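Local atomic coordinates of hypothetical protein EF3068 (Enterococcus faecalis, PDB entry 2B6C), a protein that is of unknown function but probably takes part in the repair of alkylated DNA. Residues V83-F94 with W110-L120. Residues are numbered along the deposited sequence; the frame is centred on the assembly and turned at random. Where two conformers were deposited one is given.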
loop_
_atom_site.group_PDB
_atom_site.type_symbol
_atom_site.label_atom_id
_atom_site.label_comp_id
_atom_site.label_asym_id
_atom_site.label_seq_id
_atom_site.Cartn_x
_atom_site.Cartn_y
_atom_site.Cartn_z
ATOM N N VAL B 83 -2.877 4.460 6.488
ATOM C CA VAL B 83 -4.029 5.241 6.029
ATOM C C VAL B 83 -5.247 4.355 5.646
ATOM O O VAL B 83 -6.381 4.673 6.010
ATOM C CB VAL B 83 -3.603 6.225 4.868
ATOM C CG1 VAL B 83 -3.081 5.465 3.613
ATOM C CG2 VAL B 83 -4.681 7.251 4.532
ATOM N N GLN B 84 -4.982 3.239 4.966
ATOM C CA GLN B 84 -5.992 2.267 4.559
ATOM C C GLN B 84 -6.745 1.592 5.703
ATOM O O GLN B 84 -7.872 1.145 5.500
ATOM C CB GLN B 84 -5.371 1.189 3.679
ATOM C CG GLN B 84 -4.941 1.723 2.368
ATOM C CD GLN B 84 -4.651 0.626 1.376
ATOM O OE1 GLN B 84 -3.559 0.044 1.365
ATOM N NE2 GLN B 84 -5.623 0.352 0.515
ATOM N N ARG B 85 -6.119 1.527 6.878
ATOM C CA ARG B 85 -6.676 0.886 8.066
ATOM C C ARG B 85 -7.753 1.699 8.799
ATOM O O ARG B 85 -8.491 1.148 9.628
ATOM C CB ARG B 85 -5.551 0.529 9.056
ATOM C CG ARG B 85 -4.528 -0.488 8.501
ATOM C CD ARG B 85 -3.503 -0.858 9.591
ATOM N NE ARG B 85 -4.188 -1.448 10.734
ATOM C CZ ARG B 85 -3.662 -1.696 11.926
ATOM N NH1 ARG B 85 -2.386 -1.423 12.191
ATOM N NH2 ARG B 85 -4.427 -2.227 12.866
ATOM N N PHE B 86 -7.857 3.000 8.497
ATOM C CA PHE B 86 -8.817 3.834 9.216
ATOM C C PHE B 86 -10.187 3.916 8.558
ATOM O O PHE B 86 -10.294 4.174 7.363
ATOM C CB PHE B 86 -8.265 5.239 9.457
ATOM C CG PHE B 86 -6.940 5.238 10.117
ATOM C CD1 PHE B 86 -6.818 4.802 11.446
ATOM C CD2 PHE B 86 -5.810 5.649 9.429
ATOM C CE1 PHE B 86 -5.589 4.765 12.061
ATOM C CE2 PHE B 86 -4.541 5.611 10.059
ATOM C CZ PHE B 86 -4.457 5.179 11.366
ATOM N N SER B 87 -11.226 3.732 9.374
ATOM C CA SER B 87 -12.599 4.005 8.973
ATOM C C SER B 87 -12.848 5.510 8.970
ATOM O O SER B 87 -12.014 6.278 9.457
ATOM C CB SER B 87 -13.545 3.359 9.968
ATOM O OG SER B 87 -13.291 3.916 11.240
ATOM N N LEU B 88 -13.993 5.925 8.426
ATOM C CA LEU B 88 -14.395 7.319 8.461
ATOM C C LEU B 88 -14.338 7.880 9.870
ATOM O O LEU B 88 -13.826 8.963 10.071
ATOM C CB LEU B 88 -15.806 7.516 7.887
ATOM C CG LEU B 88 -16.429 8.935 7.968
ATOM C CD1 LEU B 88 -15.585 9.997 7.258
ATOM C CD2 LEU B 88 -17.835 8.884 7.375
ATOM N N GLU B 89 -14.880 7.142 10.833
ATOM C CA GLU B 89 -14.975 7.623 12.216
ATOM C C GLU B 89 -13.601 7.859 12.849
ATOM O O GLU B 89 -13.421 8.832 13.616
ATOM C CB GLU B 89 -15.863 6.690 13.063
ATOM C CG GLU B 89 -16.199 5.318 12.400
ATOM C CD GLU B 89 -17.147 5.403 11.196
ATOM O OE1 GLU B 89 -16.909 4.687 10.195
ATOM O OE2 GLU B 89 -18.138 6.182 11.251
ATOM N N GLU B 90 -12.639 6.987 12.532
ATOM C CA GLU B 90 -11.261 7.136 12.988
ATOM C C GLU B 90 -10.580 8.312 12.332
ATOM O O GLU B 90 -9.783 9.003 12.984
ATOM C CB GLU B 90 -10.459 5.844 12.782
ATOM C CG GLU B 90 -10.962 4.698 13.657
ATOM C CD GLU B 90 -10.458 3.323 13.244
ATOM O OE1 GLU B 90 -10.144 3.083 12.067
ATOM O OE2 GLU B 90 -10.402 2.429 14.104
ATOM N N VAL B 91 -10.869 8.553 11.048
ATOM C CA VAL B 91 -10.261 9.691 10.359
ATOM C C VAL B 91 -10.794 10.999 10.945
ATOM O O VAL B 91 -10.029 11.944 11.157
ATOM C CB VAL B 91 -10.434 9.636 8.791
ATOM C CG1 VAL B 91 -10.016 10.952 8.135
ATOM C CG2 VAL B 91 -9.558 8.545 8.233
ATOM N N VAL B 92 -12.100 11.034 11.238
ATOM C CA VAL B 92 -12.701 12.224 11.856
ATOM C C VAL B 92 -12.019 12.523 13.196
ATOM O O VAL B 92 -11.840 13.675 13.528
ATOM C CB VAL B 92 -14.240 12.070 12.019
ATOM C CG1 VAL B 92 -14.866 13.249 12.781
ATOM C CG2 VAL B 92 -14.904 11.935 10.651
ATOM N N ALA B 93 -11.614 11.488 13.947
ATOM C CA ALA B 93 -11.004 11.687 15.278
ATOM C C ALA B 93 -9.589 12.252 15.143
ATOM O O ALA B 93 -9.126 13.013 16.012
ATOM C CB ALA B 93 -11.016 10.376 16.122
ATOM N N PHE B 94 -8.915 11.949 14.033
ATOM C CA PHE B 94 -7.586 12.554 13.801
ATOM C C PHE B 94 -7.608 14.095 13.632
ATOM O O PHE B 94 -6.582 14.737 13.785
ATOM C CB PHE B 94 -6.877 11.957 12.589
ATOM C CG PHE B 94 -6.197 10.630 12.839
ATOM C CD1 PHE B 94 -5.008 10.556 13.569
ATOM C CD2 PHE B 94 -6.719 9.454 12.287
ATOM C CE1 PHE B 94 -4.354 9.330 13.744
ATOM C CE2 PHE B 94 -6.082 8.222 12.470
ATOM C CZ PHE B 94 -4.891 8.171 13.200
ATOM N N TRP B 110 -0.269 16.647 8.248
ATOM C CA TRP B 110 -1.663 16.183 8.468
ATOM C C TRP B 110 -2.538 16.307 7.210
ATOM O O TRP B 110 -3.345 15.421 6.929
ATOM C CB TRP B 110 -2.381 16.918 9.617
ATOM C CG TRP B 110 -1.957 16.452 10.978
ATOM C CD1 TRP B 110 -1.375 17.213 11.976
ATOM C CD2 TRP B 110 -2.088 15.125 11.508
ATOM N NE1 TRP B 110 -1.134 16.431 13.082
ATOM C CE2 TRP B 110 -1.570 15.152 12.831
ATOM C CE3 TRP B 110 -2.618 13.915 10.998
ATOM C CZ2 TRP B 110 -1.516 14.007 13.646
ATOM C CZ3 TRP B 110 -2.591 12.772 11.823
ATOM C CH2 TRP B 110 -2.037 12.831 13.138
ATOM N N ARG B 111 -2.371 17.403 6.469
ATOM C CA ARG B 111 -3.151 17.635 5.268
ATOM C C ARG B 111 -2.922 16.499 4.257
ATOM O O ARG B 111 -3.887 15.992 3.639
ATOM C CB ARG B 111 -2.835 19.005 4.640
ATOM C CG ARG B 111 -3.548 19.219 3.260
ATOM C CD ARG B 111 -2.619 18.811 2.105
ATOM N NE ARG B 111 -1.488 19.737 2.051
ATOM C CZ ARG B 111 -0.365 19.510 1.384
ATOM N NH1 ARG B 111 -0.227 18.384 0.705
ATOM N NH2 ARG B 111 0.607 20.417 1.384
ATOM N N LYS B 112 -1.659 16.111 4.113
ATOM C CA LYS B 112 -1.270 14.951 3.305
ATOM C C LYS B 112 -1.944 13.671 3.749
ATOM O O LYS B 112 -2.387 12.920 2.914
ATOM C CB LYS B 112 0.250 14.760 3.269
ATOM C CG LYS B 112 0.908 15.757 2.390
ATOM C CD LYS B 112 2.450 15.758 2.530
ATOM C CE LYS B 112 3.024 17.171 2.347
ATOM N NZ LYS B 112 4.463 17.171 1.913
ATOM N N PHE B 113 -2.025 13.432 5.059
ATOM C CA PHE B 113 -2.806 12.314 5.571
ATOM C C PHE B 113 -4.287 12.361 5.150
ATOM O O PHE B 113 -4.816 11.355 4.631
ATOM C CB PHE B 113 -2.668 12.189 7.090
ATOM C CG PHE B 113 -3.609 11.199 7.687
ATOM C CD1 PHE B 113 -3.376 9.819 7.547
ATOM C CD2 PHE B 113 -4.737 11.632 8.376
ATOM C CE1 PHE B 113 -4.247 8.888 8.115
ATOM C CE2 PHE B 113 -5.616 10.736 8.930
ATOM C CZ PHE B 113 -5.365 9.342 8.815
ATOM N N PHE B 114 -4.956 13.497 5.375
ATOM C CA PHE B 114 -6.379 13.640 4.987
ATOM C C PHE B 114 -6.581 13.554 3.470
ATOM O O PHE B 114 -7.574 12.993 3.001
ATOM C CB PHE B 114 -7.030 14.902 5.611
ATOM C CG PHE B 114 -7.147 14.811 7.127
ATOM C CD1 PHE B 114 -8.163 14.046 7.717
ATOM C CD2 PHE B 114 -6.234 15.451 7.950
ATOM C CE1 PHE B 114 -8.261 13.927 9.113
ATOM C CE2 PHE B 114 -6.311 15.339 9.339
ATOM C CZ PHE B 114 -7.330 14.563 9.925
ATOM N N GLY B 115 -5.622 14.077 2.708
ATOM C CA GLY B 115 -5.713 14.042 1.249
ATOM C C GLY B 115 -5.537 12.628 0.738
ATOM O O GLY B 115 -6.203 12.228 -0.217
ATOM N N SER B 116 -4.621 11.874 1.354
ATOM C CA SER B 116 -4.423 10.471 0.959
ATOM C C SER B 116 -5.639 9.616 1.248
ATOM O O SER B 116 -5.961 8.742 0.440
ATOM C CB SER B 116 -3.221 9.818 1.638
ATOM O OG SER B 116 -2.134 10.665 1.394
ATOM N N TRP B 117 -6.256 9.840 2.414
ATOM C CA TRP B 117 -7.420 9.085 2.834
ATOM C C TRP B 117 -8.594 9.352 1.905
ATOM O O TRP B 117 -9.298 8.425 1.480
ATOM C CB TRP B 117 -7.783 9.370 4.291
ATOM C CG TRP B 117 -8.785 8.362 4.809
ATOM C CD1 TRP B 117 -8.520 7.144 5.365
ATOM C CD2 TRP B 117 -10.220 8.482 4.765
ATOM N NE1 TRP B 117 -9.693 6.508 5.686
ATOM C CE2 TRP B 117 -10.753 7.308 5.329
ATOM C CE3 TRP B 117 -11.101 9.483 4.305
ATOM C CZ2 TRP B 117 -12.151 7.084 5.452
ATOM C CZ3 TRP B 117 -12.496 9.263 4.422
ATOM C CH2 TRP B 117 -12.997 8.069 4.987
ATOM N N VAL B 118 -8.804 10.628 1.604
ATOM C CA VAL B 118 -9.807 11.046 0.633
ATOM C C VAL B 118 -9.484 10.490 -0.782
ATOM O O VAL B 118 -10.365 10.000 -1.447
ATOM C CB VAL B 118 -9.945 12.607 0.649
ATOM C CG1 VAL B 118 -10.552 13.110 -0.599
ATOM C CG2 VAL B 118 -10.751 13.065 1.862
ATOM N N ALA B 119 -8.227 10.548 -1.235
ATOM C CA ALA B 119 -7.866 9.889 -2.520
ATOM C C ALA B 119 -8.301 8.406 -2.518
ATOM O O ALA B 119 -8.771 7.879 -3.533
ATOM C CB ALA B 119 -6.385 10.006 -2.791
ATOM N N LEU B 120 -8.163 7.743 -1.365
ATOM C CA LEU B 120 -8.620 6.353 -1.229
ATOM C C LEU B 120 -10.143 6.184 -1.089
ATOM O O LEU B 120 -10.653 5.100 -1.307
ATOM C CB LEU B 120 -7.911 5.674 -0.047
ATOM C CG LEU B 120 -6.383 5.551 -0.195
ATOM C CD1 LEU B 120 -5.734 5.227 1.158
ATOM C CD2 LEU B 120 -6.040 4.479 -1.240
#
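Trp117 gives the one hydrogen bond between the two segments. Its NE1 donates to Phe86 O at 2.9 Å and 161°. The oxygen lies close to the indole plane, while the N-H reaches the carbonyl from above its plane. Trp117 CG is anti to the backbone N (chi1 -167°), which sends the indole across to the turn before helix 88-94. There Ser87 and Glu90 form a capping box: Ser87 N donates to Glu90 OE1, and the return bond from Glu90 N to Ser87 OG is weak. Glu90 also has a salt bridge to Lys53.

Apolar contacts extend along the interface. Val91 CG2 lies over one indole face. Val91 CG1 meets Phe114 CE1 at 3.6 Å. Leu88 CD1 touches Trp117 CH2, and Val83 CG1 meets Leu120 CD1 at 3.6 Å.

Phe86, Phe94, Trp110 and Phe113 form an aromatic cluster. Phe113 turns its edge to the face of Phe94, with centroids 5.0 Å apart. Phe86 CD2 lies 3.8 Å from Phe113 CZ, at that ring's edge. Phe94 and Trp110 meet obliquely.

Helix 88-94 runs nearly antiparallel to 110-120, consistent with an AlkD-like helical architecture. The contact is mainly apolar, and its single cross-bond satisfies the indole N-H while tying Trp117 to the turn.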